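Local coordinates for putative yopH targeting protein (Yersinia pestis, PDB 4GF3) that probably acts as a type III secretion chaperone of the CesT family that binds the effector YopH and helps target it for export, at residues F51-L57 against D86-W92; R2-L7 against I97-G102. All coordinates share one frame; numbering follows the deposited sequence.

Contact 1: residues F51-L57 against D86-W92; sequences FMRAGIL and DDHWLLW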
loop_
_atom_site.group_PDB
_atom_site.type_symbol
_atom_site.label_atom_id
_atom_site.label_comp_id
_atom_site.label_asym_id
_atom_site.label_seq_id
_atom_site.Cartn_x
_atom_site.Cartn_y
_atom_site.Cartn_z
ATOM N N PHE A 51 -1.845 0.439 1.609
ATOM C CA PHE A 51 -2.892 1.375 1.119
ATOM C C PHE A 51 -2.386 2.782 0.916
ATOM O O PHE A 51 -1.384 3.199 1.548
ATOM C CB PHE A 51 -4.152 1.360 2.034
ATOM C CG PHE A 51 -3.951 1.962 3.382
ATOM C CD1 PHE A 51 -4.247 3.324 3.615
ATOM C CD2 PHE A 51 -3.464 1.200 4.425
ATOM C CE1 PHE A 51 -4.064 3.879 4.851
ATOM C CE2 PHE A 51 -3.332 1.753 5.683
ATOM C CZ PHE A 51 -3.635 3.088 5.896
ATOM N N MET A 52 -3.091 3.523 0.062
ATOM C CA MET A 52 -2.744 4.910 -0.251
ATOM C C MET A 52 -4.005 5.730 -0.562
ATOM O O MET A 52 -5.019 5.204 -1.113
ATOM C CB MET A 52 -1.733 4.977 -1.396
ATOM C CG MET A 52 -2.204 4.550 -2.751
ATOM S SD MET A 52 -0.960 4.924 -3.982
ATOM C CE MET A 52 -1.113 6.693 -4.198
ATOM N N ARG A 53 -3.945 7.007 -0.218
ATOM C CA ARG A 53 -4.936 7.966 -0.683
ATOM C C ARG A 53 -4.463 8.486 -2.033
ATOM O O ARG A 53 -3.326 8.959 -2.198
ATOM C CB ARG A 53 -5.149 9.111 0.313
ATOM C CG ARG A 53 -6.268 10.136 -0.045
ATOM C CD ARG A 53 -6.664 10.936 1.204
ATOM N NE ARG A 53 -7.682 11.998 1.014
ATOM C CZ ARG A 53 -7.406 13.261 0.696
ATOM N NH1 ARG A 53 -6.149 13.630 0.458
ATOM N NH2 ARG A 53 -8.389 14.170 0.572
ATOM N N ALA A 54 -5.350 8.404 -3.006
ATOM C CA ALA A 54 -5.101 8.973 -4.300
ATOM C C ALA A 54 -5.979 10.246 -4.518
ATOM O O ALA A 54 -6.449 10.884 -3.533
ATOM C CB ALA A 54 -5.331 7.898 -5.354
ATOM N N GLY A 55 -6.265 10.574 -5.779
ATOM C CA GLY A 55 -6.944 11.842 -6.131
ATOM C C GLY A 55 -8.451 11.774 -6.032
ATOM O O GLY A 55 -9.040 10.704 -5.768
ATOM N N ILE A 56 -9.077 12.922 -6.179
ATOM C CA ILE A 56 -10.531 13.029 -6.125
ATOM C C ILE A 56 -11.182 12.267 -7.294
ATOM O O ILE A 56 -10.618 12.193 -8.387
ATOM C CB ILE A 56 -10.990 14.501 -6.078
ATOM C CG1 ILE A 56 -12.461 14.543 -5.666
ATOM C CG2 ILE A 56 -10.753 15.211 -7.413
ATOM C CD1 ILE A 56 -12.978 15.882 -5.236
ATOM N N LEU A 57 -12.374 11.692 -7.085
ATOM C CA LEU A 57 -13.025 11.027 -8.199
ATOM C C LEU A 57 -13.299 11.964 -9.337
ATOM O O LEU A 57 -13.718 13.093 -9.133
ATOM C CB LEU A 57 -14.305 10.297 -7.786
ATOM C CG LEU A 57 -15.582 11.053 -7.575
ATOM C CD1 LEU A 57 -16.399 11.181 -8.863
ATOM C CD2 LEU A 57 -16.395 10.362 -6.499
ATOM N N ASP A 86 -14.417 12.546 1.274
ATOM C CA ASP A 86 -14.237 13.652 0.384
ATOM C C ASP A 86 -14.122 13.255 -1.096
ATOM O O ASP A 86 -13.713 14.040 -1.932
ATOM C CB ASP A 86 -13.066 14.441 0.908
ATOM C CG ASP A 86 -13.414 15.100 2.269
ATOM O OD1 ASP A 86 -14.573 15.604 2.393
ATOM O OD2 ASP A 86 -12.555 15.076 3.195
ATOM N N ASP A 87 -14.553 12.044 -1.387
ATOM C CA ASP A 87 -14.623 11.531 -2.738
ATOM C C ASP A 87 -13.189 11.288 -3.301
ATOM O O ASP A 87 -13.033 11.187 -4.520
ATOM C CB ASP A 87 -15.431 12.462 -3.658
ATOM C CG ASP A 87 -16.904 12.618 -3.217
ATOM O OD1 ASP A 87 -17.374 11.850 -2.341
ATOM O OD2 ASP A 87 -17.596 13.471 -3.774
ATOM N N HIS A 88 -12.188 11.223 -2.427
ATOM C CA HIS A 88 -10.879 10.690 -2.842
ATOM C C HIS A 88 -10.871 9.198 -2.815
ATOM O O HIS A 88 -11.377 8.531 -1.886
ATOM C CB HIS A 88 -9.704 11.185 -2.014
ATOM C CG HIS A 88 -9.342 12.605 -2.292
ATOM N ND1 HIS A 88 -8.056 13.016 -2.576
ATOM C CD2 HIS A 88 -10.115 13.705 -2.343
ATOM C CE1 HIS A 88 -8.051 14.324 -2.750
ATOM N NE2 HIS A 88 -9.297 14.765 -2.641
ATOM N N TRP A 89 -10.209 8.671 -3.822
ATOM C CA TRP A 89 -9.964 7.259 -3.900
ATOM C C TRP A 89 -8.994 6.832 -2.813
ATOM O O TRP A 89 -7.978 7.494 -2.558
ATOM C CB TRP A 89 -9.405 6.887 -5.257
ATOM C CG TRP A 89 -10.429 7.012 -6.340
ATOM C CD1 TRP A 89 -10.462 7.909 -7.397
ATOM C CD2 TRP A 89 -11.553 6.155 -6.509
ATOM N NE1 TRP A 89 -11.539 7.645 -8.199
ATOM C CE2 TRP A 89 -12.222 6.572 -7.681
ATOM C CE3 TRP A 89 -12.032 5.067 -5.802
ATOM C CZ2 TRP A 89 -13.395 5.944 -8.135
ATOM C CZ3 TRP A 89 -13.218 4.450 -6.250
ATOM C CH2 TRP A 89 -13.850 4.883 -7.417
ATOM N N LEU A 90 -9.332 5.722 -2.195
ATOM C CA LEU A 90 -8.462 5.063 -1.234
ATOM C C LEU A 90 -8.212 3.664 -1.797
ATOM O O LEU A 90 -9.131 2.827 -1.847
ATOM C CB LEU A 90 -9.151 4.975 0.120
ATOM C CG LEU A 90 -8.254 4.697 1.352
ATOM C CD1 LEU A 90 -9.045 4.998 2.609
ATOM C CD2 LEU A 90 -7.698 3.281 1.395
ATOM N N LEU A 91 -6.959 3.415 -2.178
ATOM C CA LEU A 91 -6.546 2.220 -2.916
ATOM C C LEU A 91 -5.854 1.296 -1.932
ATOM O O LEU A 91 -5.038 1.750 -1.073
ATOM C CB LEU A 91 -5.616 2.605 -4.043
ATOM C CG LEU A 91 -6.072 3.699 -5.009
ATOM C CD1 LEU A 91 -4.993 3.910 -6.053
ATOM C CD2 LEU A 91 -7.416 3.329 -5.585
ATOM N N TRP A 92 -6.175 0.003 -1.969
ATOM C CA TRP A 92 -5.737 -0.837 -0.907
ATOM C C TRP A 92 -5.633 -2.311 -1.340
ATOM O O TRP A 92 -6.244 -2.793 -2.324
ATOM C CB TRP A 92 -6.610 -0.719 0.363
ATOM C CG TRP A 92 -8.052 -1.156 0.163
ATOM C CD1 TRP A 92 -9.110 -0.339 -0.157
ATOM C CD2 TRP A 92 -8.619 -2.472 0.377
ATOM N NE1 TRP A 92 -10.284 -1.039 -0.110
ATOM C CE2 TRP A 92 -10.012 -2.365 0.112
ATOM C CE3 TRP A 92 -8.073 -3.754 0.682
ATOM C CZ2 TRP A 92 -10.873 -3.468 0.206
ATOM C CZ3 TRP A 92 -8.915 -4.841 0.734
ATOM C CH2 TRP A 92 -10.305 -4.684 0.522
#

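Contact 2: residues R2-L7 against I97-G102; sequences RTYSSL and INDTSG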
loop_
_atom_site.group_PDB
_atom_site.type_symbol
_atom_site.label_atom_id
_atom_site.label_comp_id
_atom_site.label_asym_id
_atom_site.label_seq_id
_atom_site.Cartn_x
_atom_site.Cartn_y
_atom_site.Cartn_z
ATOM N N ARG A 2 7.118 -16.726 8.896
ATOM C CA ARG A 2 7.456 -15.299 8.676
ATOM C C ARG A 2 6.795 -14.499 9.780
ATOM O O ARG A 2 5.711 -14.844 10.188
ATOM C CB ARG A 2 6.893 -14.826 7.338
ATOM C CG ARG A 2 7.399 -13.469 6.948
ATOM C CD ARG A 2 6.945 -13.113 5.553
ATOM N NE ARG A 2 7.844 -13.579 4.488
ATOM C CZ ARG A 2 7.451 -14.330 3.455
ATOM N NH1 ARG A 2 6.146 -14.687 3.369
ATOM N NH2 ARG A 2 8.326 -14.698 2.486
ATOM N N THR A 3 7.401 -13.405 10.223
ATOM C CA THR A 3 6.662 -12.429 11.040
ATOM C C THR A 3 6.409 -11.135 10.272
ATOM O O THR A 3 7.025 -10.874 9.249
ATOM C CB THR A 3 7.449 -12.107 12.284
ATOM O OG1 THR A 3 8.621 -11.447 11.859
ATOM C CG2 THR A 3 7.799 -13.360 13.004
ATOM N N TYR A 4 5.478 -10.318 10.754
ATOM C CA TYR A 4 5.259 -8.997 10.188
ATOM C C TYR A 4 6.570 -8.212 10.026
ATOM O O TYR A 4 6.827 -7.649 8.953
ATOM C CB TYR A 4 4.282 -8.168 11.056
ATOM C CG TYR A 4 3.993 -6.809 10.478
ATOM C CD1 TYR A 4 3.195 -6.653 9.331
ATOM C CD2 TYR A 4 4.507 -5.668 11.058
ATOM C CE1 TYR A 4 2.930 -5.412 8.795
ATOM C CE2 TYR A 4 4.218 -4.407 10.549
ATOM C CZ TYR A 4 3.446 -4.281 9.414
ATOM O OH TYR A 4 3.192 -3.010 8.922
ATOM N N SER A 5 7.367 -8.142 11.083
ATOM C CA SER A 5 8.602 -7.401 11.045
ATOM C C SER A 5 9.629 -8.014 10.079
ATOM O O SER A 5 10.317 -7.284 9.392
ATOM C CB SER A 5 9.179 -7.271 12.445
ATOM O OG SER A 5 8.295 -6.465 13.211
ATOM N N SER A 6 9.667 -9.342 9.939
ATOM C CA SER A 6 10.632 -9.929 9.018
ATOM C C SER A 6 10.143 -9.685 7.600
ATOM O O SER A 6 10.944 -9.489 6.705
ATOM C CB SER A 6 10.860 -11.416 9.316
ATOM O OG SER A 6 9.725 -12.158 8.922
ATOM N N LEU A 7 8.827 -9.641 7.417
ATOM C CA LEU A 7 8.262 -9.356 6.106
ATOM C C LEU A 7 8.653 -7.934 5.699
ATOM O O LEU A 7 9.045 -7.705 4.559
ATOM C CB LEU A 7 6.729 -9.499 6.076
ATOM C CG LEU A 7 6.078 -9.062 4.771
ATOM C CD1 LEU A 7 6.654 -9.753 3.552
ATOM C CD2 LEU A 7 4.563 -9.259 4.862
ATOM N N ILE A 97 0.184 -12.369 5.922
ATOM C CA ILE A 97 1.590 -12.104 6.303
ATOM C C ILE A 97 2.474 -13.278 5.932
ATOM O O ILE A 97 3.574 -13.115 5.390
ATOM C CB ILE A 97 1.704 -11.805 7.810
ATOM C CG1 ILE A 97 1.073 -10.433 8.125
ATOM C CG2 ILE A 97 3.174 -11.811 8.299
ATOM C CD1 ILE A 97 0.720 -10.246 9.568
ATOM N N ASN A 98 2.040 -14.472 6.277
ATOM C CA ASN A 98 2.851 -15.624 5.961
ATOM C C ASN A 98 2.863 -16.011 4.452
ATOM O O ASN A 98 3.816 -16.625 3.993
ATOM C CB ASN A 98 2.443 -16.824 6.814
ATOM C CG ASN A 98 3.419 -17.998 6.669
ATOM O OD1 ASN A 98 3.227 -18.901 5.821
ATOM N ND2 ASN A 98 4.485 -17.983 7.465
ATOM N N ASP A 99 1.847 -15.687 3.693
ATOM C CA ASP A 99 1.772 -16.173 2.317
ATOM C C ASP A 99 2.469 -15.164 1.346
ATOM O O ASP A 99 2.603 -15.464 0.157
ATOM C CB ASP A 99 0.323 -16.326 1.816
ATOM C CG ASP A 99 -0.490 -17.400 2.575
ATOM O OD1 ASP A 99 0.149 -18.277 3.249
ATOM O OD2 ASP A 99 -1.771 -17.237 2.495
ATOM N N THR A 100 2.816 -13.947 1.817
ATOM C CA THR A 100 3.211 -12.896 0.864
ATOM C C THR A 100 4.741 -12.889 0.853
ATOM O O THR A 100 5.314 -13.632 1.551
ATOM C CB THR A 100 2.469 -11.542 1.178
ATOM O OG1 THR A 100 2.667 -10.575 0.103
ATOM C CG2 THR A 100 2.976 -10.928 2.410
ATOM N N SER A 101 5.412 -12.164 -0.035
ATOM C CA SER A 101 6.877 -12.009 -0.017
ATOM C C SER A 101 7.184 -10.514 -0.200
ATOM O O SER A 101 6.297 -9.704 -0.587
ATOM C CB SER A 101 7.519 -12.797 -1.217
ATOM O OG SER A 101 6.863 -12.265 -2.384
ATOM N N GLY A 102 8.428 -10.153 0.082
ATOM C CA GLY A 102 8.975 -8.845 -0.281
ATOM C C GLY A 102 8.670 -8.495 -1.731
ATOM O O GLY A 102 8.209 -7.405 -2.052
HETATM O O HOH W 1 6.141 -17.182 2.764
#

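Contact 1: residues F51-L57 against D86-W92
Met52 and Leu91 run alongside each other on the same face, Met52 CG 4.1 Å from Leu91 CB. Ala54 CB joins them, touching Leu91 CD1. On the other face the CB atoms of Phe51 and Trp92 meet at 3.6 Å, but their rings lead away. Leu90 CD2 reaches Phe51 CB there. A chain of another protein packs on Phe51, Arg53 and Leu90.

The strands run antiparallel, two inner strands of the five-stranded sheet of this CesT-family chain. Leu91 N donates to Met52 O at 2.8 Å, nearly straight. Ala54 N donates to Trp89 O. Beyond this the register slips by one residue, a beta bulge, and pairing resumes with Trp89 N to Gly55 O and Leu57 N to Asp87 O.

His88 lies next to the bulge, opposite Ile56. Its ND1 donates to Ala54 O at 2.8 Å. ND1 lies in the plane of that carbonyl, but the oxygen is tilted 21° out of the ring plane; the bond helps to set the ring's rotation. The Arg53 guanidinium lies flat on one ring face, centres 3.6 Å apart and planes at 6°. Arg53 CG is anti to the backbone N (chi1 -176°), and the extended chain reaches along to His88. The Gly55-Ile56 backbone covers the opposite face, and Ile56 CB adds a CH-pi contact. Arg53 NE also forms a salt bridge to Asp84.

Helix 102-118 covers the Met52, Ala54 and Leu91 side through Leu112 and Ala116. Helix 60-68 meets Leu57 and Trp89, whose NE1 is hydrogen-bonded to Gln62 OE1. Strand 80-83 flanks strand 88-96, and strand 36-42 flanks strand 47-56.

Contact 2: residues R2-L7 against I97-G102
The Arg2 guanidinium lies across the loop 97-102, but its modelled position is doubtful, because NH1 comes too close to Thr100 O. As modelled, Ser101 CA is over one face, 3.8 Å above the plane and to one side of its centre. Ile97 O lies near the plane at its edge, and Arg2 CD is 3.4 Å from that oxygen. A bend at chi3 (-88°) turns the group toward the loop. A water donates to Asn98 O at 2.7 Å and may accept a weak hydrogen bond from Arg2 NH1. The Tyr4 ring meets Ile97 obliquely, CD1 to CD1 at 4.4 Å.

Ile97 CG2 packs against the start of the helix, 3.7 Å from Tyr4 N. Leu7 CD2 presses on Thr100 CG2 at 3.4 Å, tighter than a usual carbon contact, the two side chains nearly perpendicular.

Thr3 and Ser6 form a capping box at the start of helix 4-15. Ser101 caps helix 102-118 through Gln104 N. Glu10 takes a salt bridge from Arg2 NE and a hydrogen bond from Gly102 N, so one carboxylate ties the N-terminal arm to the start of helix 102-118. The contact thus pairs a buried apolar side with a polar edge, where Glu10 probably balances the charge of Arg2.

Overall arrangement
The two contacts lie on opposite sides of the chain's centre. Their centres are 26 Å apart and their nearest atoms about 9 Å, so they do not touch. Contact 1 is nested along the chain within the loop closed by contact 2. Strand 88-96 connects them: its start pairs in contact 1, and the loop after its end belongs to contact 2. Strand 47-56 also serves both, since Leu48 near its start touches side chains of contact 2. Helix 102-118 begins at contact 2 and covers contact 1 farther along. Contact 1 thus joins two adjacent inner strands of the antiparallel sheet, while contact 2 brings helix 4-15 against the ends of strands 36-42 and 47-56.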